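PDB 3LIF: putative diguanylate cyclase (GGDEF) with PAS/PAC domain from Rhodopseudomonas palustris, which probably makes cyclic di-GMP from two GTP through its cytoplasmic GGDEF domain, the extracellular sensor domain present here being of the PDC fold. Local coordinates for residues 87-100 with 112-124. Numbering follows the deposited sequence.
Sequences VKPVPALDNSDRSY and LLITGPIQSRTSG
The guanidinium groups of Arg98 and Arg121 lie flat on each other, centres 3.7 Å apart and planes 9° from parallel. On the opposite face of Arg98 sits Ile118, whose CD1 also meets Tyr100 CE1 at the ring edge. In the plane of Arg121, Asp97 closes an end-on salt bridge: Arg121 NH2 lies 2.8 Å from Asp97 OD1 and Arg121 NH1 2.9 Å from Asp97 OD2. Both oxygens use syn lone pairs, and near-linear N-H angles of 163° and 160° fix the rotation of the guanidinium. The carboxylate probably offsets the stacked like charges. A leucine in place of Arg121 would probably leave Asp97 without its charge partner and Arg98 without its stacking mate. At the edge of the Arg98 guanidinium, NH2 donates a more bent bond to Gln119 O at 2.7 Å, from above the carbonyl plane, while NH1 reaches Gln119 N through a water. Arg98, bent at chi2 on its way there, and Tyr100 also hydrogen-bond, through NE and OH, a methylpentanediol probably from the crystallisation liquor, which may mark a pocket. Tyr100 CB packs on Leu113 CD1 at 3.6 Å, and a second water links Ser99 OG with Thr115 OG1. The contact joins loop 86-98 and the start of helix 99-106 to edge strand 113-119 and the loop leading to its antiparallel partner 126-135, in the five-stranded sheet of the first, probably membrane-distal, PDC lobe.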
loop_
_atom_site.group_PDB
_atom_site.type_symbol
_atom_site.label_atom_id
_atom_site.label_comp_id
_atom_site.label_asym_id
_atom_site.label_seq_id
_atom_site.Cartn_x
_atom_site.Cartn_y
_atom_site.Cartn_z
ATOM N N VAL A 87 15.183 -3.900 -12.944
ATOM C CA VAL A 87 16.020 -2.735 -13.148
ATOM C C VAL A 87 17.295 -3.129 -13.874
ATOM O O VAL A 87 17.628 -4.324 -14.007
ATOM C CB VAL A 87 16.406 -2.032 -11.826
ATOM C CG1 VAL A 87 16.648 -0.575 -12.100
ATOM C CG2 VAL A 87 15.288 -2.134 -10.844
ATOM N N LYS A 88 18.027 -2.132 -14.340
ATOM C CA LYS A 88 19.351 -2.436 -14.826
ATOM C C LYS A 88 20.135 -1.182 -14.799
ATOM O O LYS A 88 19.607 -0.132 -15.045
ATOM C CB LYS A 88 19.285 -2.946 -16.252
ATOM C CG LYS A 88 19.164 -1.854 -17.250
ATOM C CD LYS A 88 18.512 -2.409 -18.476
ATOM C CE LYS A 88 18.810 -1.541 -19.677
ATOM N NZ LYS A 88 18.689 -2.501 -20.795
ATOM N N PRO A 89 21.400 -1.280 -14.486
ATOM C CA PRO A 89 21.982 -2.561 -14.152
ATOM C C PRO A 89 21.293 -3.204 -12.946
ATOM O O PRO A 89 20.547 -2.548 -12.230
ATOM C CB PRO A 89 23.424 -2.212 -13.786
ATOM C CG PRO A 89 23.603 -0.713 -14.016
ATOM C CD PRO A 89 22.304 -0.121 -14.349
ATOM N N VAL A 90 21.596 -4.470 -12.703
ATOM C CA VAL A 90 20.933 -5.244 -11.700
ATOM C C VAL A 90 21.788 -5.221 -10.454
ATOM O O VAL A 90 22.903 -5.716 -10.443
ATOM C CB VAL A 90 20.811 -6.685 -12.190
ATOM C CG1 VAL A 90 20.135 -7.552 -11.175
ATOM C CG2 VAL A 90 20.069 -6.737 -13.524
ATOM N N PRO A 91 21.286 -4.627 -9.380
ATOM C CA PRO A 91 22.171 -4.532 -8.226
ATOM C C PRO A 91 22.204 -5.823 -7.449
ATOM O O PRO A 91 21.453 -5.973 -6.504
ATOM C CB PRO A 91 21.506 -3.467 -7.392
ATOM C CG PRO A 91 20.035 -3.594 -7.774
ATOM C CD PRO A 91 20.048 -3.865 -9.211
ATOM N N ALA A 92 23.083 -6.746 -7.824
ATOM C CA ALA A 92 23.123 -8.064 -7.184
ATOM C C ALA A 92 23.761 -8.047 -5.805
ATOM O O ALA A 92 24.703 -8.804 -5.520
ATOM C CB ALA A 92 23.831 -9.051 -8.071
ATOM N N LEU A 93 23.232 -7.197 -4.940
ATOM C CA LEU A 93 23.725 -7.113 -3.575
ATOM C C LEU A 93 23.068 -8.105 -2.617
ATOM O O LEU A 93 22.103 -8.791 -2.912
ATOM C CB LEU A 93 23.493 -5.711 -3.039
ATOM C CG LEU A 93 24.322 -4.516 -3.507
ATOM C CD1 LEU A 93 25.438 -4.925 -4.394
ATOM C CD2 LEU A 93 23.451 -3.569 -4.229
ATOM N N ASP A 94 23.607 -8.154 -1.426
ATOM C CA ASP A 94 23.110 -9.017 -0.381
ATOM C C ASP A 94 22.040 -8.277 0.450
ATOM O O ASP A 94 22.354 -7.265 1.059
ATOM C CB ASP A 94 24.295 -9.396 0.521
ATOM C CG ASP A 94 23.868 -10.034 1.838
ATOM O OD1 ASP A 94 24.481 -9.665 2.849
ATOM O OD2 ASP A 94 22.948 -10.899 1.888
ATOM N N ASN A 95 20.808 -8.793 0.494
ATOM C CA ASN A 95 19.713 -8.112 1.208
ATOM C C ASN A 95 19.091 -8.960 2.316
ATOM O O ASN A 95 18.009 -8.659 2.817
ATOM C CB ASN A 95 18.635 -7.619 0.242
ATOM C CG ASN A 95 19.168 -6.603 -0.733
ATOM O OD1 ASN A 95 19.409 -6.922 -1.876
ATOM N ND2 ASN A 95 19.367 -5.389 -0.291
ATOM N N SER A 96 19.810 -10.008 2.696
ATOM C CA SER A 96 19.387 -10.895 3.791
ATOM C C SER A 96 19.185 -10.170 5.111
ATOM O O SER A 96 18.704 -10.764 6.081
ATOM C CB SER A 96 20.450 -11.952 4.009
ATOM O OG SER A 96 21.672 -11.253 4.125
ATOM N N ASP A 97 19.506 -8.890 5.159
ATOM C CA ASP A 97 19.220 -8.200 6.384
ATOM C C ASP A 97 17.739 -7.747 6.412
ATOM O O ASP A 97 17.193 -7.408 7.442
ATOM C CB ASP A 97 20.145 -7.041 6.564
ATOM C CG ASP A 97 19.870 -5.946 5.573
ATOM O OD1 ASP A 97 19.582 -4.826 6.009
ATOM O OD2 ASP A 97 19.897 -6.179 4.342
ATOM N N ARG A 98 17.088 -7.784 5.261
ATOM C CA ARG A 98 15.847 -7.106 5.063
ATOM C C ARG A 98 14.719 -7.910 5.740
ATOM O O ARG A 98 14.724 -9.148 5.673
ATOM C CB ARG A 98 15.699 -7.024 3.572
ATOM C CG ARG A 98 15.199 -5.752 3.086
ATOM C CD ARG A 98 16.072 -4.603 3.420
ATOM N NE ARG A 98 15.886 -3.581 2.406
ATOM C CZ ARG A 98 15.921 -2.277 2.630
ATOM N NH1 ARG A 98 16.129 -1.847 3.856
ATOM N NH2 ARG A 98 15.732 -1.416 1.611
ATOM N N SER A 99 13.805 -7.241 6.449
ATOM C CA SER A 99 12.815 -7.999 7.285
ATOM C C SER A 99 11.904 -8.896 6.492
ATOM O O SER A 99 11.544 -10.025 6.926
ATOM C CB SER A 99 11.908 -7.081 8.120
ATOM O OG SER A 99 11.342 -6.136 7.269
ATOM N N TYR A 100 11.471 -8.393 5.349
ATOM C CA TYR A 100 10.611 -9.232 4.540
ATOM C C TYR A 100 11.322 -10.502 4.145
ATOM O O TYR A 100 10.672 -11.570 4.065
ATOM C CB TYR A 100 10.093 -8.521 3.321
ATOM C CG TYR A 100 11.141 -8.050 2.349
ATOM C CD1 TYR A 100 11.571 -6.744 2.384
ATOM C CD2 TYR A 100 11.669 -8.894 1.355
ATOM C CE1 TYR A 100 12.467 -6.264 1.481
ATOM C CE2 TYR A 100 12.615 -8.406 0.420
ATOM C CZ TYR A 100 12.981 -7.081 0.507
ATOM O OH TYR A 100 13.903 -6.504 -0.319
ATOM N N LEU A 112 0.752 -12.053 0.546
ATOM C CA LEU A 112 1.480 -10.910 0.024
ATOM C C LEU A 112 1.934 -10.218 1.307
ATOM O O LEU A 112 1.119 -10.019 2.160
ATOM C CB LEU A 112 0.506 -10.015 -0.621
ATOM C CG LEU A 112 0.750 -9.570 -2.036
ATOM C CD1 LEU A 112 0.227 -8.111 -2.236
ATOM C CD2 LEU A 112 2.188 -9.688 -2.431
ATOM N N LEU A 113 3.205 -9.907 1.519
ATOM C CA LEU A 113 3.576 -9.264 2.787
ATOM C C LEU A 113 3.784 -7.832 2.437
ATOM O O LEU A 113 4.383 -7.527 1.359
ATOM C CB LEU A 113 4.877 -9.798 3.309
ATOM C CG LEU A 113 5.331 -9.699 4.775
ATOM C CD1 LEU A 113 6.835 -9.197 4.776
ATOM C CD2 LEU A 113 4.495 -8.940 5.775
ATOM N N ILE A 114 3.269 -6.947 3.289
ATOM C CA ILE A 114 3.482 -5.518 3.027
ATOM C C ILE A 114 4.452 -4.962 4.016
ATOM O O ILE A 114 4.281 -5.131 5.191
ATOM C CB ILE A 114 2.193 -4.686 3.099
ATOM C CG1 ILE A 114 1.148 -5.251 2.134
ATOM C CG2 ILE A 114 2.499 -3.172 2.847
ATOM C CD1 ILE A 114 -0.149 -4.731 2.406
ATOM N N THR A 115 5.489 -4.320 3.539
ATOM C CA THR A 115 6.591 -3.960 4.409
ATOM C C THR A 115 6.967 -2.534 4.087
ATOM O O THR A 115 6.974 -2.148 2.905
ATOM C CB THR A 115 7.789 -4.819 4.057
ATOM O OG1 THR A 115 7.495 -6.170 4.409
ATOM C CG2 THR A 115 9.022 -4.338 4.777
ATOM N N GLY A 116 7.263 -1.747 5.105
ATOM C CA GLY A 116 7.597 -0.315 4.873
ATOM C C GLY A 116 7.477 0.530 6.122
ATOM O O GLY A 116 6.855 0.102 7.084
ATOM N N PRO A 117 8.027 1.735 6.088
ATOM C CA PRO A 117 8.700 2.232 4.892
ATOM C C PRO A 117 10.179 1.827 4.907
ATOM O O PRO A 117 10.764 1.766 5.967
ATOM C CB PRO A 117 8.601 3.753 5.037
ATOM C CG PRO A 117 8.397 3.998 6.548
ATOM C CD PRO A 117 8.066 2.703 7.199
ATOM N N ILE A 118 10.764 1.527 3.749
ATOM C CA ILE A 118 12.189 1.247 3.682
ATOM C C ILE A 118 12.790 2.000 2.522
ATOM O O ILE A 118 12.100 2.495 1.602
ATOM C CB ILE A 118 12.501 -0.231 3.482
ATOM C CG1 ILE A 118 11.892 -0.734 2.139
ATOM C CG2 ILE A 118 12.103 -1.057 4.728
ATOM C CD1 ILE A 118 11.789 -2.329 2.013
ATOM N N GLN A 119 14.105 2.129 2.582
ATOM C CA GLN A 119 14.754 2.895 1.561
ATOM C C GLN A 119 15.179 1.918 0.462
ATOM O O GLN A 119 16.037 1.059 0.684
ATOM C CB GLN A 119 15.892 3.686 2.144
ATOM C CG GLN A 119 16.460 4.553 1.083
ATOM C CD GLN A 119 17.585 5.417 1.569
ATOM O OE1 GLN A 119 17.947 6.392 0.913
ATOM N NE2 GLN A 119 18.136 5.089 2.727
ATOM N N SER A 120 14.509 1.995 -0.686
ATOM C CA SER A 120 14.612 0.961 -1.681
ATOM C C SER A 120 16.053 0.727 -2.064
ATOM O O SER A 120 16.711 1.638 -2.548
ATOM C CB SER A 120 13.852 1.395 -2.934
ATOM O OG SER A 120 14.362 0.813 -4.136
ATOM N N ARG A 121 16.531 -0.499 -1.885
ATOM C CA ARG A 121 17.841 -0.916 -2.410
ATOM C C ARG A 121 17.940 -0.958 -3.937
ATOM O O ARG A 121 18.953 -1.444 -4.440
ATOM C CB ARG A 121 18.216 -2.302 -1.907
ATOM C CG ARG A 121 18.179 -2.494 -0.394
ATOM C CD ARG A 121 19.487 -2.154 0.281
ATOM N NE ARG A 121 19.480 -2.087 1.745
ATOM C CZ ARG A 121 19.499 -3.137 2.570
ATOM N NH1 ARG A 121 19.476 -4.372 2.129
ATOM N NH2 ARG A 121 19.524 -2.962 3.869
ATOM N N THR A 122 16.923 -0.506 -4.703
ATOM C CA THR A 122 17.137 -0.413 -6.150
ATOM C C THR A 122 17.024 0.990 -6.617
ATOM O O THR A 122 17.579 1.352 -7.640
ATOM C CB THR A 122 16.170 -1.231 -7.020
ATOM O OG1 THR A 122 14.911 -0.603 -6.981
ATOM C CG2 THR A 122 16.014 -2.695 -6.566
ATOM N N SER A 123 16.273 1.809 -5.906
ATOM C CA SER A 123 16.086 3.177 -6.400
ATOM C C SER A 123 16.394 4.287 -5.409
ATOM O O SER A 123 16.258 5.444 -5.775
ATOM C CB SER A 123 14.666 3.377 -6.914
ATOM O OG SER A 123 13.821 3.563 -5.802
ATOM N N GLY A 124 16.772 3.965 -4.172
ATOM C CA GLY A 124 17.067 5.018 -3.219
ATOM C C GLY A 124 15.856 5.769 -2.622
ATOM O O GLY A 124 15.992 6.396 -1.552
HETATM O O HOH W 1 15.971 1.044 4.319
HETATM O O HOH W 2 8.721 -6.891 6.602
#